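Local atomic coordinates of molybdopterin-guanine dinucleotide biosynthesis protein B (MobB) (Archaeoglobus fulgidus, PDB entry 2F1R), a protein that probably binds GTP and takes part in the biosynthesis of molybdopterin-guanine dinucleotide, as a member of the P-loop NTPase clan. Residues G103-K106 with D110-V113; V133-V138 with F144-V149; G140-R145 with A153-S158. All blocks are in the same frame, centred on the assembly; numbering follows the deposited sequence.

In the fold
The three contacts lie in the C-terminal part of a fold of the P-loop NTPase kind; interaction 1 closes before the other two open, and interactions 2 and 3 overlap at Phe144 and Arg145. Interaction 1 joins the loop after strand 98-102 to strand 111-114; interaction 2 ties the end of strand 129-133 to the turn after edge strand 143-144; interaction 3 packs that edge strand against helix 149-160. All border the same parallel sheet. Centres of 1 and 2 lie about 17 Å apart, of 1 and 3 about 14 Å, of 2 and 3 about 9 Å. Ile112 packs on Val133 and Ile156, so one apolar layer runs from the central strands to the last helix.

Interaction 1 of 3, residues G103-K106 with D110-V113; sequences GFSK and DRIV
The guanidinium of Arg111 meets Ser105 with its end edge, where the backbone oxygen Ser105 O lies almost in the plane of the group; neither face is touched by residues 103-106. Two nitrogens do the gripping, each with its own acceptor. NH2 gives the shorter bond, 2.6 Å to Ser105 O, nearly straight at 173° and directed onto a lone pair in the carbonyl plane. NH1 reaches the hydroxyl Ser105 OG at 3.1 Å, a more bent bond whose acceptor is tilted from the guanidinium plane. The pair fixes the rotation of the group, because a turn about the NE-CZ bond would carry both donors off their acceptors.

Torsions on both sides prepare the meeting. Arg111 sets CG between its backbone N and carbonyl carbon (chi1 68°), and further bends at chi2 and chi3 fold the chain over to the 3-10 turn at Ser105. Ser105 holds OG opposite its own N (chi1 -179°), which presents hydroxyl and carbonyl together to one arginine. Other N-H groups of this buried side chain have partners too: NE bonds to Lys109 O and NH1 also to Phe124 O.

This end-on, two-nitrogen grip of an arginine on a carbonyl and a hydroxyl closes the connection between strands 98-102 and 111-114, which flank strand 4-9 in the parallel sheet of the P-loop NTPase-like fold.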
loop_
_atom_site.group_PDB
_atom_site.type_symbol
_atom_site.label_atom_id
_atom_site.label_comp_id
_atom_site.label_asym_id
_atom_site.label_seq_id
_atom_site.Cartn_x
_atom_site.Cartn_y
_atom_site.Cartn_z
ATOM N N GLY A 103 10.464 -12.992 -8.524
ATOM C CA GLY A 103 11.229 -13.769 -7.566
ATOM C C GLY A 103 10.288 -14.509 -6.628
ATOM O O GLY A 103 9.245 -15.072 -7.096
ATOM N N PHE A 104 10.666 -14.515 -5.336
ATOM C CA PHE A 104 10.102 -15.468 -4.376
ATOM C C PHE A 104 10.174 -16.916 -4.884
ATOM O O PHE A 104 9.254 -17.707 -4.634
ATOM C CB PHE A 104 8.611 -15.134 -4.066
ATOM C CG PHE A 104 8.423 -13.869 -3.305
ATOM C CD1 PHE A 104 8.232 -13.892 -1.922
ATOM C CD2 PHE A 104 8.430 -12.636 -3.958
ATOM C CE1 PHE A 104 8.048 -12.647 -1.194
ATOM C CE2 PHE A 104 8.240 -11.395 -3.225
ATOM C CZ PHE A 104 8.064 -11.427 -1.867
ATOM N N SER A 105 11.263 -17.276 -5.556
ATOM C CA SER A 105 11.369 -18.640 -6.094
ATOM C C SER A 105 11.183 -19.750 -5.046
ATOM O O SER A 105 10.549 -20.805 -5.303
ATOM C CB SER A 105 12.695 -18.840 -6.815
ATOM O OG SER A 105 12.693 -20.165 -7.321
ATOM N N LYS A 106 11.670 -19.495 -3.835
ATOM C CA LYS A 106 11.657 -20.531 -2.797
ATOM C C LYS A 106 10.309 -20.714 -2.125
ATOM O O LYS A 106 10.127 -21.631 -1.281
ATOM C CB LYS A 106 12.789 -20.332 -1.786
ATOM C CG LYS A 106 14.164 -19.995 -2.398
ATOM C CD LYS A 106 14.838 -21.210 -3.022
ATOM C CE LYS A 106 16.347 -20.969 -3.363
ATOM N NZ LYS A 106 17.184 -20.466 -2.224
ATOM N N ASP A 110 3.877 -22.207 -8.783
ATOM C CA ASP A 110 4.129 -22.436 -10.217
ATOM C C ASP A 110 4.946 -21.265 -10.774
ATOM O O ASP A 110 4.704 -20.152 -10.344
ATOM C CB ASP A 110 2.806 -22.476 -10.973
ATOM C CG ASP A 110 1.957 -23.702 -10.593
ATOM O OD1 ASP A 110 2.435 -24.522 -9.765
ATOM O OD2 ASP A 110 0.823 -23.795 -11.108
ATOM N N ARG A 111 5.850 -21.488 -11.739
ATOM C CA ARG A 111 6.759 -20.431 -12.203
ATOM C C ARG A 111 7.058 -20.488 -13.678
ATOM O O ARG A 111 7.143 -21.572 -14.279
ATOM C CB ARG A 111 8.110 -20.456 -11.431
ATOM C CG ARG A 111 9.073 -21.680 -11.680
ATOM C CD ARG A 111 8.860 -22.843 -10.648
ATOM N NE ARG A 111 8.503 -22.301 -9.324
ATOM C CZ ARG A 111 9.379 -21.934 -8.408
ATOM N NH1 ARG A 111 10.676 -22.098 -8.613
ATOM N NH2 ARG A 111 8.950 -21.462 -7.262
ATOM N N ILE A 112 7.278 -19.299 -14.229
ATOM C CA ILE A 112 7.973 -19.155 -15.486
ATOM C C ILE A 112 9.403 -18.799 -15.190
ATOM O O ILE A 112 9.655 -17.872 -14.404
ATOM C CB ILE A 112 7.260 -18.129 -16.396
ATOM C CG1 ILE A 112 5.827 -18.636 -16.715
ATOM C CG2 ILE A 112 8.086 -17.865 -17.676
ATOM C CD1 ILE A 112 5.043 -17.705 -17.670
ATOM N N VAL A 113 10.339 -19.556 -15.785
ATOM C CA VAL A 113 11.776 -19.443 -15.475
ATOM C C VAL A 113 12.470 -18.709 -16.597
ATOM O O VAL A 113 12.454 -19.213 -17.728
ATOM C CB VAL A 113 12.473 -20.833 -15.313
ATOM C CG1 VAL A 113 14.028 -20.663 -15.115
ATOM C CG2 VAL A 113 11.858 -21.610 -14.158
#

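Interaction 2 of 3, residues V133-V138 with F144-V149; sequences VCDERV and FRRDEV
Phe144 O receives the shortest sound polar bond between the two segments, from Cys134 N at 2.9 Å. Val133 CA brings a CA-H...O contact to the same oxygen, and Arg145 CA makes another, at 3.5 Å, to Cys134 O. The Cys134 N bond, with that of Phe144 to Val132, makes the parallel bridge of Val133 with Phe144; the Arg145 CA contact follows it.

Arg146 then folds back over this junction. Its chain, bent at chi2 (57°) and chi3 (66°), lays CD against Val133 CG1 at 3.7 Å and brings the guanidinium alongside the Cys134-Asp135 backbone. The Asp135 carboxylate stacks over one face of that group, the two planes 25° apart. Asp135 OD2 and Arg146 NH2 are 3.8 Å apart, a long salt bridge of charge alone, since no N-H points at the oxygen. Arg146 N adds a weak hydrogen bond to Asp135 OD1. That oxygen sits 3.1 Å from Asp147 OD1, an approach that would probably be unfavourable but for nearby Arg145 and Arg146. Cutting Arg146 back to an alanine is likely to leave the Asp135 carboxylate without its stacked positive partner and Val133 CG1 without the CD methylene packed on it.

Arg145 N bonds to Glu148 OE1 at 2.8 Å within a type I turn ending at Glu148, the N-cap residue. This is a strand-turn-helix junction at the edge of a parallel alpha/beta sheet.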
loop_
_atom_site.group_PDB
_atom_site.type_symbol
_atom_site.label_atom_id
_atom_site.label_comp_id
_atom_site.label_asym_id
_atom_site.label_seq_id
_atom_site.Cartn_x
_atom_site.Cartn_y
_atom_site.Cartn_z
ATOM N N VAL A 133 11.778 -19.277 -20.334
ATOM C CA VAL A 133 12.093 -18.205 -21.297
ATOM C C VAL A 133 13.623 -18.099 -21.468
ATOM O O VAL A 133 14.347 -17.819 -20.532
ATOM C CB VAL A 133 11.463 -16.892 -20.895
ATOM C CG1 VAL A 133 11.828 -15.793 -21.877
ATOM C CG2 VAL A 133 9.944 -17.061 -20.819
ATOM N N CYS A 134 14.092 -18.357 -22.683
ATOM C CA CYS A 134 15.517 -18.455 -22.958
ATOM C C CYS A 134 15.726 -18.284 -24.466
ATOM O O CYS A 134 14.999 -18.863 -25.286
ATOM C CB CYS A 134 16.026 -19.809 -22.494
ATOM S SG CYS A 134 17.822 -19.955 -22.623
ATOM N N ASP A 135 16.677 -17.456 -24.851
ATOM C CA ASP A 135 16.989 -17.291 -26.300
ATOM C C ASP A 135 17.496 -18.547 -27.019
ATOM O O ASP A 135 17.310 -18.726 -28.218
ATOM C CB ASP A 135 17.909 -16.080 -26.507
ATOM C CG ASP A 135 17.128 -14.762 -26.471
ATOM O OD1 ASP A 135 15.940 -14.741 -26.870
ATOM O OD2 ASP A 135 17.701 -13.742 -26.075
ATOM N N GLU A 136 18.136 -19.403 -26.250
ATOM C CA GLU A 136 18.590 -20.710 -26.677
ATOM C C GLU A 136 17.516 -21.737 -26.300
ATOM O O GLU A 136 16.972 -21.715 -25.181
ATOM C CB GLU A 136 19.889 -21.039 -25.940
ATOM C CG GLU A 136 20.573 -22.270 -26.480
ATOM C CD GLU A 136 21.824 -22.685 -25.700
ATOM O OE1 GLU A 136 22.238 -23.817 -25.981
ATOM O OE2 GLU A 136 22.350 -21.924 -24.816
ATOM N N ARG A 137 17.203 -22.627 -27.236
ATOM C CA ARG A 137 16.283 -23.717 -26.954
ATOM C C ARG A 137 16.636 -24.516 -25.716
ATOM O O ARG A 137 17.791 -24.838 -25.454
ATOM C CB ARG A 137 16.088 -24.621 -28.189
ATOM C CG ARG A 137 15.647 -26.056 -27.922
ATOM C CD ARG A 137 15.492 -26.869 -29.276
ATOM N NE ARG A 137 14.271 -26.452 -29.974
ATOM C CZ ARG A 137 13.066 -26.952 -29.685
ATOM N NH1 ARG A 137 12.962 -27.898 -28.731
ATOM N NH2 ARG A 137 11.980 -26.519 -30.337
ATOM N N VAL A 138 15.599 -24.805 -24.945
ATOM C CA VAL A 138 15.705 -25.558 -23.724
ATOM C C VAL A 138 14.869 -26.859 -23.886
ATOM O O VAL A 138 13.780 -26.818 -24.452
ATOM C CB VAL A 138 15.212 -24.653 -22.552
ATOM C CG1 VAL A 138 14.706 -25.442 -21.381
ATOM C CG2 VAL A 138 16.364 -23.643 -22.122
ATOM N N PHE A 144 9.858 -20.502 -24.717
ATOM C CA PHE A 144 9.717 -19.275 -25.493
ATOM C C PHE A 144 11.064 -18.562 -25.477
ATOM O O PHE A 144 11.863 -18.725 -24.554
ATOM C CB PHE A 144 8.668 -18.335 -24.835
ATOM C CG PHE A 144 7.296 -18.944 -24.704
ATOM C CD1 PHE A 144 6.410 -18.970 -25.797
ATOM C CD2 PHE A 144 6.907 -19.525 -23.519
ATOM C CE1 PHE A 144 5.151 -19.578 -25.699
ATOM C CE2 PHE A 144 5.659 -20.114 -23.414
ATOM C CZ PHE A 144 4.782 -20.150 -24.502
ATOM N N ARG A 145 11.313 -17.785 -26.505
ATOM C CA ARG A 145 12.425 -16.834 -26.503
ATOM C C ARG A 145 12.048 -15.557 -25.750
ATOM O O ARG A 145 10.887 -15.256 -25.627
ATOM C CB ARG A 145 12.817 -16.502 -27.944
ATOM C CG ARG A 145 13.276 -17.700 -28.758
ATOM C CD ARG A 145 13.361 -17.390 -30.240
ATOM N NE ARG A 145 14.221 -16.250 -30.529
ATOM C CZ ARG A 145 14.834 -16.055 -31.698
ATOM N NH1 ARG A 145 14.702 -16.958 -32.686
ATOM N NH2 ARG A 145 15.605 -14.976 -31.881
ATOM N N ARG A 146 13.042 -14.802 -25.277
ATOM C CA ARG A 146 12.855 -13.527 -24.508
ATOM C C ARG A 146 11.875 -12.540 -25.161
ATOM O O ARG A 146 11.090 -11.886 -24.484
ATOM C CB ARG A 146 14.226 -12.829 -24.300
ATOM C CG ARG A 146 14.839 -12.763 -22.865
ATOM C CD ARG A 146 15.090 -14.121 -22.039
ATOM N NE ARG A 146 16.101 -15.056 -22.551
ATOM C CZ ARG A 146 17.437 -14.981 -22.399
ATOM N NH1 ARG A 146 18.008 -13.982 -21.720
ATOM N NH2 ARG A 146 18.213 -15.922 -22.953
ATOM N N ASP A 147 11.904 -12.489 -26.489
ATOM C CA ASP A 147 11.169 -11.543 -27.317
ATOM C C ASP A 147 9.694 -11.867 -27.561
ATOM O O ASP A 147 8.957 -11.067 -28.133
ATOM C CB ASP A 147 11.885 -11.461 -28.693
ATOM C CG ASP A 147 12.715 -12.758 -29.050
ATOM O OD1 ASP A 147 13.689 -13.118 -28.304
ATOM O OD2 ASP A 147 12.427 -13.400 -30.119
ATOM N N GLU A 148 9.256 -13.056 -27.177
ATOM C CA GLU A 148 7.956 -13.534 -27.631
ATOM C C GLU A 148 6.853 -13.145 -26.612
ATOM O O GLU A 148 6.060 -13.981 -26.154
ATOM C CB GLU A 148 8.015 -15.057 -27.841
ATOM C CG GLU A 148 8.829 -15.546 -29.053
ATOM C CD GLU A 148 8.682 -17.056 -29.238
ATOM O OE1 GLU A 148 9.300 -17.818 -28.477
ATOM O OE2 GLU A 148 7.950 -17.499 -30.135
ATOM N N VAL A 149 6.812 -11.863 -26.279
ATOM C CA VAL A 149 6.042 -11.394 -25.130
ATOM C C VAL A 149 4.570 -11.630 -25.296
ATOM O O VAL A 149 3.900 -12.002 -24.326
ATOM C CB VAL A 149 6.351 -9.908 -24.767
ATOM C CG1 VAL A 149 7.866 -9.677 -24.661
ATOM C CG2 VAL A 149 5.708 -8.922 -25.751
#

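Interaction 3 of 3, residues G140-R145 with A153-S158; sequences GHKWFR and AEFILS
Lys142, by the short edge strand 143-144, reaches across to helix 149-160, which packs against the parallel sheet in an alpha/beta fold of the P-loop NTPase kind. Its CG stands opposite the backbone N (chi1 -172°), and bends at chi2 and chi4 take the amine to the CD1-CE1 side of the Phe155 ring. There Lys142 NZ lies 3.8 Å from Phe155 CD1, the two side chains sliding past each other in opposite directions. The amine approaches the ring obliquely.

Two residues on, Phe144 makes the apolar part of the contact. With CG beside its backbone N (chi1 -59°), the ring brings its CE2 and CZ atoms to Phe155. The centroids of the Phe144 and Phe155 rings are 5.6 Å apart and their planes meet at 51°, an oblique pair. Phe144 CE2 sits over one face of the Phe155 ring, while Phe144 itself is also packed on Ile152 and Arg151 of the same helix. Ala131 of strand 129-133 touches both phenylalanines, making the sheet the floor of this small cluster. The closest approach of the two phenylalanines is Phe144 CZ to Phe155 CB, 3.9 Å.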
loop_
_atom_site.group_PDB
_atom_site.type_symbol
_atom_site.label_atom_id
_atom_site.label_comp_id
_atom_site.label_asym_id
_atom_site.label_seq_id
_atom_site.Cartn_x
_atom_site.Cartn_y
_atom_site.Cartn_z
ATOM N N GLY A 140 12.708 -30.225 -22.373
ATOM C CA GLY A 140 11.979 -30.835 -21.271
ATOM C C GLY A 140 10.919 -29.926 -20.708
ATOM O O GLY A 140 10.256 -30.303 -19.749
ATOM N N HIS A 141 10.738 -28.752 -21.329
ATOM C CA HIS A 141 9.782 -27.722 -20.889
ATOM C C HIS A 141 9.221 -26.941 -22.053
ATOM O O HIS A 141 9.908 -26.757 -23.071
ATOM C CB HIS A 141 10.455 -26.689 -19.967
ATOM C CG HIS A 141 11.076 -27.279 -18.751
ATOM N ND1 HIS A 141 10.336 -27.664 -17.654
ATOM C CD2 HIS A 141 12.363 -27.570 -18.464
ATOM C CE1 HIS A 141 11.145 -28.155 -16.739
ATOM N NE2 HIS A 141 12.380 -28.107 -17.204
ATOM N N LYS A 142 8.008 -26.424 -21.867
ATOM C CA LYS A 142 7.455 -25.412 -22.761
ATOM C C LYS A 142 8.456 -24.240 -22.861
ATOM O O LYS A 142 8.968 -23.771 -21.851
ATOM C CB LYS A 142 6.105 -24.944 -22.226
ATOM C CG LYS A 142 5.349 -24.059 -23.146
ATOM C CD LYS A 142 4.282 -24.825 -23.904
ATOM C CE LYS A 142 3.931 -24.088 -25.225
ATOM N NZ LYS A 142 2.764 -23.196 -25.088
ATOM N N TRP A 143 8.736 -23.778 -24.070
ATOM C CA TRP A 143 9.864 -22.877 -24.274
ATOM C C TRP A 143 9.471 -21.698 -25.136
ATOM O O TRP A 143 8.818 -21.870 -26.143
ATOM C CB TRP A 143 11.079 -23.631 -24.877
ATOM C CG TRP A 143 12.128 -22.692 -25.450
ATOM C CD1 TRP A 143 12.893 -21.765 -24.749
ATOM C CD2 TRP A 143 12.523 -22.564 -26.829
ATOM N NE1 TRP A 143 13.701 -21.077 -25.614
ATOM C CE2 TRP A 143 13.508 -21.548 -26.889
ATOM C CE3 TRP A 143 12.130 -23.201 -28.015
ATOM C CZ2 TRP A 143 14.119 -21.149 -28.098
ATOM C CZ3 TRP A 143 12.725 -22.804 -29.217
ATOM C CH2 TRP A 143 13.729 -21.779 -29.240
ATOM N N PHE A 144 9.858 -20.502 -24.717
ATOM C CA PHE A 144 9.717 -19.275 -25.493
ATOM C C PHE A 144 11.064 -18.562 -25.477
ATOM O O PHE A 144 11.863 -18.725 -24.554
ATOM C CB PHE A 144 8.668 -18.335 -24.835
ATOM C CG PHE A 144 7.296 -18.944 -24.704
ATOM C CD1 PHE A 144 6.410 -18.970 -25.797
ATOM C CD2 PHE A 144 6.907 -19.525 -23.519
ATOM C CE1 PHE A 144 5.151 -19.578 -25.699
ATOM C CE2 PHE A 144 5.659 -20.114 -23.414
ATOM C CZ PHE A 144 4.782 -20.150 -24.502
ATOM N N ARG A 145 11.313 -17.785 -26.505
ATOM C CA ARG A 145 12.425 -16.834 -26.503
ATOM C C ARG A 145 12.048 -15.557 -25.750
ATOM O O ARG A 145 10.887 -15.256 -25.627
ATOM C CB ARG A 145 12.817 -16.502 -27.944
ATOM C CG ARG A 145 13.276 -17.700 -28.758
ATOM C CD ARG A 145 13.361 -17.390 -30.240
ATOM N NE ARG A 145 14.221 -16.250 -30.529
ATOM C CZ ARG A 145 14.834 -16.055 -31.698
ATOM N NH1 ARG A 145 14.702 -16.958 -32.686
ATOM N NH2 ARG A 145 15.605 -14.976 -31.881
ATOM N N ALA A 153 2.478 -13.925 -22.762
ATOM C CA ALA A 153 1.267 -13.337 -22.205
ATOM C C ALA A 153 0.049 -14.215 -22.490
ATOM O O ALA A 153 -0.724 -14.562 -21.562
ATOM C CB ALA A 153 1.087 -11.922 -22.748
ATOM N N GLU A 154 -0.103 -14.646 -23.755
ATOM C CA GLU A 154 -1.214 -15.514 -24.144
ATOM C C GLU A 154 -1.189 -16.834 -23.410
ATOM O O GLU A 154 -2.255 -17.403 -23.040
ATOM C CB GLU A 154 -1.240 -15.746 -25.674
ATOM C CG GLU A 154 -2.446 -16.621 -26.196
ATOM C CD GLU A 154 -3.843 -16.199 -25.629
ATOM O OE1 GLU A 154 -4.254 -15.019 -25.812
ATOM O OE2 GLU A 154 -4.514 -17.057 -24.997
ATOM N N PHE A 155 0.034 -17.326 -23.175
ATOM C CA PHE A 155 0.204 -18.585 -22.458
ATOM C C PHE A 155 -0.342 -18.383 -21.073
ATOM O O PHE A 155 -0.977 -19.270 -20.528
ATOM C CB PHE A 155 1.701 -18.972 -22.405
ATOM C CG PHE A 155 2.010 -20.183 -21.570
ATOM C CD1 PHE A 155 1.536 -21.450 -21.919
ATOM C CD2 PHE A 155 2.805 -20.065 -20.441
ATOM C CE1 PHE A 155 1.829 -22.586 -21.137
ATOM C CE2 PHE A 155 3.130 -21.180 -19.665
ATOM C CZ PHE A 155 2.653 -22.441 -20.006
ATOM N N ILE A 156 -0.045 -17.240 -20.473
ATOM C CA ILE A 156 -0.530 -16.959 -19.122
ATOM C C ILE A 156 -2.063 -16.818 -19.176
ATOM O O ILE A 156 -2.764 -17.464 -18.409
ATOM C CB ILE A 156 0.116 -15.708 -18.459
ATOM C CG1 ILE A 156 1.657 -15.926 -18.253
ATOM C CG2 ILE A 156 -0.620 -15.479 -17.080
ATOM C CD1 ILE A 156 2.487 -14.733 -17.822
ATOM N N LEU A 157 -2.585 -16.014 -20.099
ATOM C CA LEU A 157 -4.067 -15.978 -20.291
ATOM C C LEU A 157 -4.666 -17.379 -20.459
ATOM O O LEU A 157 -5.680 -17.695 -19.860
ATOM C CB LEU A 157 -4.442 -15.078 -21.472
ATOM C CG LEU A 157 -4.041 -13.617 -21.267
ATOM C CD1 LEU A 157 -4.108 -12.822 -22.540
ATOM C CD2 LEU A 157 -4.939 -12.964 -20.222
ATOM N N SER A 158 -3.999 -18.256 -21.206
ATOM C CA SER A 158 -4.559 -19.606 -21.421
ATOM C C SER A 158 -4.707 -20.412 -20.137
ATOM O O SER A 158 -5.744 -21.039 -19.941
ATOM C CB SER A 158 -3.801 -20.393 -22.523
ATOM O OG SER A 158 -2.487 -20.756 -22.087
#